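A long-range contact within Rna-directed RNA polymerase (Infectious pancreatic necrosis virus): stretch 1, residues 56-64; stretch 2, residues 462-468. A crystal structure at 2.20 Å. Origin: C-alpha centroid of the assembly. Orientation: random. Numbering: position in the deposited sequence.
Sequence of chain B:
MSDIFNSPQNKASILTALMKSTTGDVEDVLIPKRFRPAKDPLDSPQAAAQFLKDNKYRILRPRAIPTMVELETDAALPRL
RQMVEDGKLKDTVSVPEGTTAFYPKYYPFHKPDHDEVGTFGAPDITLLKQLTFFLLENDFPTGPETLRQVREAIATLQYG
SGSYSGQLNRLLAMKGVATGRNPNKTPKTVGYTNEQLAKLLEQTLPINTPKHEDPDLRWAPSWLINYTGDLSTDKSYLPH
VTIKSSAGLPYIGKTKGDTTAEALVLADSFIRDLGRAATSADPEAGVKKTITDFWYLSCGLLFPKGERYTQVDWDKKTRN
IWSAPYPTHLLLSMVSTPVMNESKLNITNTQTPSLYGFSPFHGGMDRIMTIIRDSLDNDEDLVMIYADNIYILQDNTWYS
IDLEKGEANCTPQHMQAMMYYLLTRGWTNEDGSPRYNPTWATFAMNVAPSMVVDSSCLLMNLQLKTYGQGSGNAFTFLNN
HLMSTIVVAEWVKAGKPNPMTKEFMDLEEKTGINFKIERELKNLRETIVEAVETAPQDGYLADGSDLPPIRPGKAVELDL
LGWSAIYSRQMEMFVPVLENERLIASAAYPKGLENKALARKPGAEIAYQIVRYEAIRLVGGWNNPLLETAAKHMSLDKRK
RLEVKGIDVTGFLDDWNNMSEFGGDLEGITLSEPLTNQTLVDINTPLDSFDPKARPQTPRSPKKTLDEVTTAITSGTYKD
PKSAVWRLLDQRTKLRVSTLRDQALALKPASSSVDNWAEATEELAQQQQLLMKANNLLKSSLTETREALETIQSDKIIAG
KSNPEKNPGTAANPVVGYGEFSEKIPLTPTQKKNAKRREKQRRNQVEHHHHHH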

ATOM      1  N   LYS B  56     -13.400 -26.352   1.253  1.00 64.22           N
ATOM      2  CA  LYS B  56     -14.539 -25.612   0.668  1.00 64.91           C
ATOM      3  C   LYS B  56     -14.124 -24.220   0.136  1.00 64.72           C
ATOM      4  O   LYS B  56     -14.851 -23.231   0.291  1.00 63.78           O
ATOM      5  CB  LYS B  56     -15.699 -25.482   1.678  1.00 68.42           C
ATOM      6  CG  LYS B  56     -16.341 -26.806   2.092  1.00 80.56           C
ATOM      7  CD  LYS B  56     -17.371 -26.571   3.194  1.00 89.64           C
ATOM      8  CE  LYS B  56     -17.890 -27.837   3.827  1.00100.03           C
ATOM      9  NZ  LYS B  56     -16.900 -28.421   4.765  1.00106.71           N
ATOM     10  N   TYR B  57     -12.937 -24.151  -0.465  1.00 59.98           N
ATOM     11  CA  TYR B  57     -12.450 -22.901  -1.044  1.00 57.94           C
ATOM     12  C   TYR B  57     -12.875 -22.876  -2.512  1.00 63.07           C
ATOM     13  O   TYR B  57     -12.659 -23.860  -3.230  1.00 62.83           O
ATOM     14  CB  TYR B  57     -10.927 -22.776  -0.881  1.00 56.64           C
ATOM     15  CG  TYR B  57     -10.427 -21.383  -1.191  1.00 53.67           C
ATOM     16  CD1 TYR B  57     -10.212 -20.972  -2.508  1.00 54.46           C
ATOM     17  CD2 TYR B  57     -10.170 -20.469  -0.171  1.00 52.05           C
ATOM     18  CE1 TYR B  57      -9.763 -19.688  -2.799  1.00 52.76           C
ATOM     19  CE2 TYR B  57      -9.694 -19.189  -0.452  1.00 50.85           C
ATOM     20  CZ  TYR B  57      -9.494 -18.805  -1.769  1.00 52.18           C
ATOM     21  OH  TYR B  57      -9.052 -17.545  -2.062  1.00 50.42           O
ATOM     22  N   ARG B  58     -13.481 -21.762  -2.957  1.00 60.01           N
ATOM     23  CA  ARG B  58     -13.978 -21.660  -4.330  1.00 60.42           C
ATOM     24  C   ARG B  58     -12.862 -21.632  -5.404  1.00 64.36           C
ATOM     25  O   ARG B  58     -11.988 -20.746  -5.409  1.00 61.38           O
ATOM     26  CB  ARG B  58     -14.898 -20.442  -4.498  1.00 60.71           C
ATOM     27  N   ILE B  59     -12.930 -22.630  -6.321  1.00 62.51           N
ATOM     28  CA  ILE B  59     -12.078 -22.777  -7.511  1.00 62.65           C
ATOM     29  C   ILE B  59     -12.950 -22.413  -8.711  1.00 68.89           C
ATOM     30  O   ILE B  59     -14.023 -22.995  -8.882  1.00 70.75           O
ATOM     31  CB  ILE B  59     -11.454 -24.199  -7.648  1.00 66.41           C
ATOM     32  CG1 ILE B  59     -10.650 -24.595  -6.388  1.00 65.70           C
ATOM     33  CG2 ILE B  59     -10.581 -24.309  -8.924  1.00 67.25           C
ATOM     34  CD1 ILE B  59     -10.318 -26.104  -6.259  1.00 72.80           C
ATOM     35  N   LEU B  60     -12.523 -21.445  -9.526  1.00 65.26           N
ATOM     36  CA  LEU B  60     -13.326 -21.050 -10.692  1.00 66.13           C
ATOM     37  C   LEU B  60     -13.149 -22.010 -11.852  1.00 68.11           C
ATOM     38  O   LEU B  60     -12.111 -22.667 -11.938  1.00 67.34           O
ATOM     39  CB  LEU B  60     -12.946 -19.631 -11.179  1.00 65.83           C
ATOM     40  CG  LEU B  60     -13.043 -18.432 -10.219  1.00 70.16           C
ATOM     41  CD1 LEU B  60     -12.984 -17.146 -11.015  1.00 70.54           C
ATOM     42  CD2 LEU B  60     -14.358 -18.428  -9.432  1.00 73.29           C
ATOM     43  N   ARG B  61     -14.140 -22.055 -12.773  1.00 64.57           N
ATOM     44  CA  ARG B  61     -14.006 -22.783 -14.038  1.00 66.20           C
ATOM     45  C   ARG B  61     -12.953 -21.983 -14.837  1.00 68.35           C
ATOM     46  O   ARG B  61     -13.073 -20.748 -14.903  1.00 65.88           O
ATOM     47  CB  ARG B  61     -15.357 -22.923 -14.768  1.00 68.12           C
ATOM     48  N   PRO B  62     -11.815 -22.592 -15.255  1.00 65.30           N
ATOM     49  CA  PRO B  62     -10.731 -21.774 -15.829  1.00 64.04           C
ATOM     50  C   PRO B  62     -11.100 -21.103 -17.144  1.00 68.77           C
ATOM     51  O   PRO B  62     -11.733 -21.708 -18.020  1.00 70.71           O
ATOM     52  CB  PRO B  62      -9.569 -22.763 -15.999  1.00 66.31           C
ATOM     53  CG  PRO B  62     -10.207 -24.109 -16.032  1.00 72.66           C
ATOM     54  CD  PRO B  62     -11.441 -24.019 -15.187  1.00 67.88           C
ATOM     55  N   ARG B  63     -10.708 -19.830 -17.257  1.00 62.55           N
ATOM     56  CA  ARG B  63     -10.930 -19.034 -18.452  1.00 62.37           C
ATOM     57  C   ARG B  63      -9.630 -18.985 -19.253  1.00 67.26           C
ATOM     58  O   ARG B  63      -8.541 -19.073 -18.677  1.00 66.56           O
ATOM     59  CB  ARG B  63     -11.448 -17.641 -18.098  1.00 57.75           C
ATOM     60  CG  ARG B  63     -12.776 -17.664 -17.353  1.00 60.61           C
ATOM     61  CD  ARG B  63     -12.825 -16.623 -16.250  1.00 61.92           C
ATOM     62  NE  ARG B  63     -11.721 -16.775 -15.303  1.00 58.65           N
ATOM     63  CZ  ARG B  63     -11.505 -15.980 -14.260  1.00 72.16           C
ATOM     64  NH1 ARG B  63     -12.317 -14.959 -14.011  1.00 52.88           N
ATOM     65  NH2 ARG B  63     -10.467 -16.192 -13.465  1.00 62.65           N
ATOM     66  N   ALA B  64      -9.746 -18.891 -20.581  1.00 64.99           N
ATOM     67  CA  ALA B  64      -8.604 -18.904 -21.493  1.00 65.56           C
ATOM     68  C   ALA B  64      -8.325 -17.517 -22.100  1.00 67.83           C
ATOM     69  O   ALA B  64      -9.226 -16.689 -22.207  1.00 67.20           O
ATOM     70  CB  ALA B  64      -8.844 -19.928 -22.599  1.00 68.77           C
ATOM     71  N   LEU B 462      -4.385 -23.107 -11.639  1.00 60.63           N
ATOM     72  CA  LEU B 462      -5.648 -22.913 -10.918  1.00 59.78           C
ATOM     73  C   LEU B 462      -6.078 -21.452 -10.820  1.00 62.95           C
ATOM     74  O   LEU B 462      -5.341 -20.604 -10.301  1.00 60.46           O
ATOM     75  CB  LEU B 462      -5.581 -23.516  -9.489  1.00 58.76           C
ATOM     76  CG  LEU B 462      -5.217 -25.006  -9.350  1.00 64.56           C
ATOM     77  CD1 LEU B 462      -5.030 -25.370  -7.917  1.00 64.04           C
ATOM     78  CD2 LEU B 462      -6.287 -25.925  -9.952  1.00 68.80           C
ATOM     79  N   GLN B 463      -7.316 -21.182 -11.279  1.00 60.19           N
ATOM     80  CA  GLN B 463      -7.934 -19.858 -11.182  1.00 57.94           C
ATOM     81  C   GLN B 463      -8.826 -19.896  -9.953  1.00 59.05           C
ATOM     82  O   GLN B 463      -9.865 -20.572  -9.932  1.00 58.66           O
ATOM     83  CB  GLN B 463      -8.673 -19.489 -12.466  1.00 59.46           C
ATOM     84  CG  GLN B 463      -7.696 -19.120 -13.572  1.00 63.00           C
ATOM     85  CD  GLN B 463      -8.352 -18.982 -14.912  1.00 72.23           C
ATOM     86  OE1 GLN B 463      -9.460 -18.445 -15.037  1.00 70.77           O
ATOM     87  NE2 GLN B 463      -7.671 -19.463 -15.944  1.00 51.61           N
ATOM     88  N   LEU B 464      -8.324 -19.271  -8.884  1.00 53.01           N
ATOM     89  CA  LEU B 464      -8.959 -19.275  -7.567  1.00 51.24           C
ATOM     90  C   LEU B 464      -9.693 -17.996  -7.275  1.00 53.04           C
ATOM     91  O   LEU B 464      -9.300 -16.951  -7.759  1.00 51.25           O
ATOM     92  CB  LEU B 464      -7.887 -19.499  -6.477  1.00 49.33           C
ATOM     93  CG  LEU B 464      -6.976 -20.710  -6.696  1.00 54.38           C
ATOM     94  CD1 LEU B 464      -5.817 -20.706  -5.726  1.00 53.02           C
ATOM     95  CD2 LEU B 464      -7.775 -22.039  -6.703  1.00 55.72           C
ATOM     96  N   LYS B 465     -10.734 -18.079  -6.444  1.00 49.81           N
ATOM     97  CA  LYS B 465     -11.467 -16.915  -5.970  1.00 48.94           C
ATOM     98  C   LYS B 465     -10.582 -16.098  -5.033  1.00 53.80           C
ATOM     99  O   LYS B 465      -9.795 -16.677  -4.274  1.00 53.96           O
ATOM    100  CB  LYS B 465     -12.739 -17.379  -5.215  1.00 51.91           C
ATOM    101  CG  LYS B 465     -13.694 -16.254  -4.820  1.00 58.11           C
ATOM    102  CD  LYS B 465     -14.383 -15.671  -6.072  1.00 67.09           C
ATOM    103  CE  LYS B 465     -15.193 -14.462  -5.712  1.00 66.03           C
ATOM    104  NZ  LYS B 465     -15.740 -13.809  -6.918  1.00 71.83           N
ATOM    105  N   THR B 466     -10.694 -14.765  -5.098  1.00 49.36           N
ATOM    106  CA  THR B 466     -10.045 -13.855  -4.158  1.00 46.28           C
ATOM    107  C   THR B 466     -11.141 -13.408  -3.177  1.00 50.40           C
ATOM    108  O   THR B 466     -12.252 -13.071  -3.601  1.00 50.54           O
ATOM    109  CB  THR B 466      -9.366 -12.676  -4.873  1.00 45.40           C
ATOM    110  OG1 THR B 466      -8.336 -13.185  -5.715  1.00 45.93           O
ATOM    111  CG2 THR B 466      -8.746 -11.657  -3.890  1.00 42.45           C
ATOM    112  N   TYR B 467     -10.847 -13.461  -1.875  1.00 46.03           N
ATOM    113  CA  TYR B 467     -11.756 -12.963  -0.838  1.00 45.02           C
ATOM    114  C   TYR B 467     -11.180 -11.614  -0.324  1.00 48.25           C
ATOM    115  O   TYR B 467     -10.042 -11.564   0.160  1.00 45.67           O
ATOM    116  CB  TYR B 467     -11.960 -13.997   0.282  1.00 44.57           C
ATOM    117  CG  TYR B 467     -12.689 -15.247  -0.196  1.00 45.42           C
ATOM    118  CD1 TYR B 467     -11.987 -16.331  -0.728  1.00 47.37           C
ATOM    119  CD2 TYR B 467     -14.077 -15.332  -0.145  1.00 46.81           C
ATOM    120  CE1 TYR B 467     -12.648 -17.486  -1.164  1.00 50.06           C
ATOM    121  CE2 TYR B 467     -14.750 -16.488  -0.571  1.00 49.44           C
ATOM    122  CZ  TYR B 467     -14.031 -17.562  -1.091  1.00 57.90           C
ATOM    123  OH  TYR B 467     -14.669 -18.718  -1.524  1.00 62.25           O
ATOM    124  N   GLY B 468     -11.933 -10.535  -0.542  1.00 45.87           N
ATOM    125  CA  GLY B 468     -11.511  -9.178  -0.200  1.00 44.40           C
ATOM    126  C   GLY B 468     -10.720  -8.537  -1.322  1.00 48.26           C
ATOM    127  O   GLY B 468     -10.772  -9.017  -2.461  1.00 48.94           O
TER
HETATM  128  O   HOH W   1      -9.042 -23.214 -12.275  1.00 60.37           O

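Residues 57-64 follow an extended course without regular secondary structure alongside residues 462-468, of which 462-465 form a strand. The end-to-end directions of the touching parts lie 133° apart, so the two segments run roughly antiparallel but splay rather than pair along their whole length. The closest CA atoms are those of Ile59 and Leu464, 4.7 Å apart, where a single beta bridge forms. Two hydrogen bonds flank this point: Lys465 N donates to Arg58 O (3.1 Å) in a nearly linear arrangement, and Leu60 N donates to Gln463 O (2.8 Å). Beyond Leu60 the direct backbone pairing gives way to a water, which donates to Leu60 O (3.1 Å) and accepts from Gln463 N (2.8 Å), filling the space between two groups that do not meet directly.

From there Gln463 continues the connection with its side chain. Its CB points toward the first stretch, and with chi1 in m and chi2 in t the amide reaches the backbone of Arg63. Gln463 OE1 accepts from Arg63 N (2.9 Å), while Gln463 NE2 donates to Arg63 O (2.9 Å); both bonds are almost straight. A primary amide suits this place because it carries an acceptor and a donor side by side, matching the N and O of one residue much as a neighbouring strand would. The Arg63 side chain curls back to the same amide, and Gln463 OE1, lying near the plane of the guanidinium at its edge, also accepts from Arg63 NE (2.8 Å) and Arg63 NH2 (2.9 Å). Three donors from one residue thus converge on a single oxygen. Pro62 packs beside this network, its CB 3.8 Å from Gln463 NE2. Gln463 is buried and has the largest area covered by the opposing stretch, 137 Å² of the 610 Å² buried in total.

At the other end, Tyr57 plays a comparable part. Its CB points sideways, but the ring extends to the second stretch, where Tyr57 OH donates a very short hydrogen bond to Lys465 O (2.5 Å). The phenol combines a polar tip with apolar surface: Tyr57 CE1 lies 4.1 Å from Leu464 CB, and the edge of Tyr467 approaches the face of Tyr57 in an offset edge-to-face pair, with centroids 5.1 Å apart and planes at 76°. The closest carbons of this pair, Tyr57 CZ and Tyr467 CE1, are 3.5 Å apart. Tyr467 also brings its OH to 3.4 Å from Arg58 CB; the remainder of the Arg58 side chain is not modelled.

Aliphatic contacts complete the middle of the interface. Ile59 CG1 meets Leu464 CD2 at 3.9 Å, placing two branched apolar side chains together beside the bridge. Arg58 and Lys465 both direct CB toward the other stretch, and these CB atoms are 3.8 Å apart. Lys465 contributes its aliphatic portion, with CD 4.3 Å from Leu60 CD2, before its end leads away and its NZ is hydrogen-bonded elsewhere in the structure.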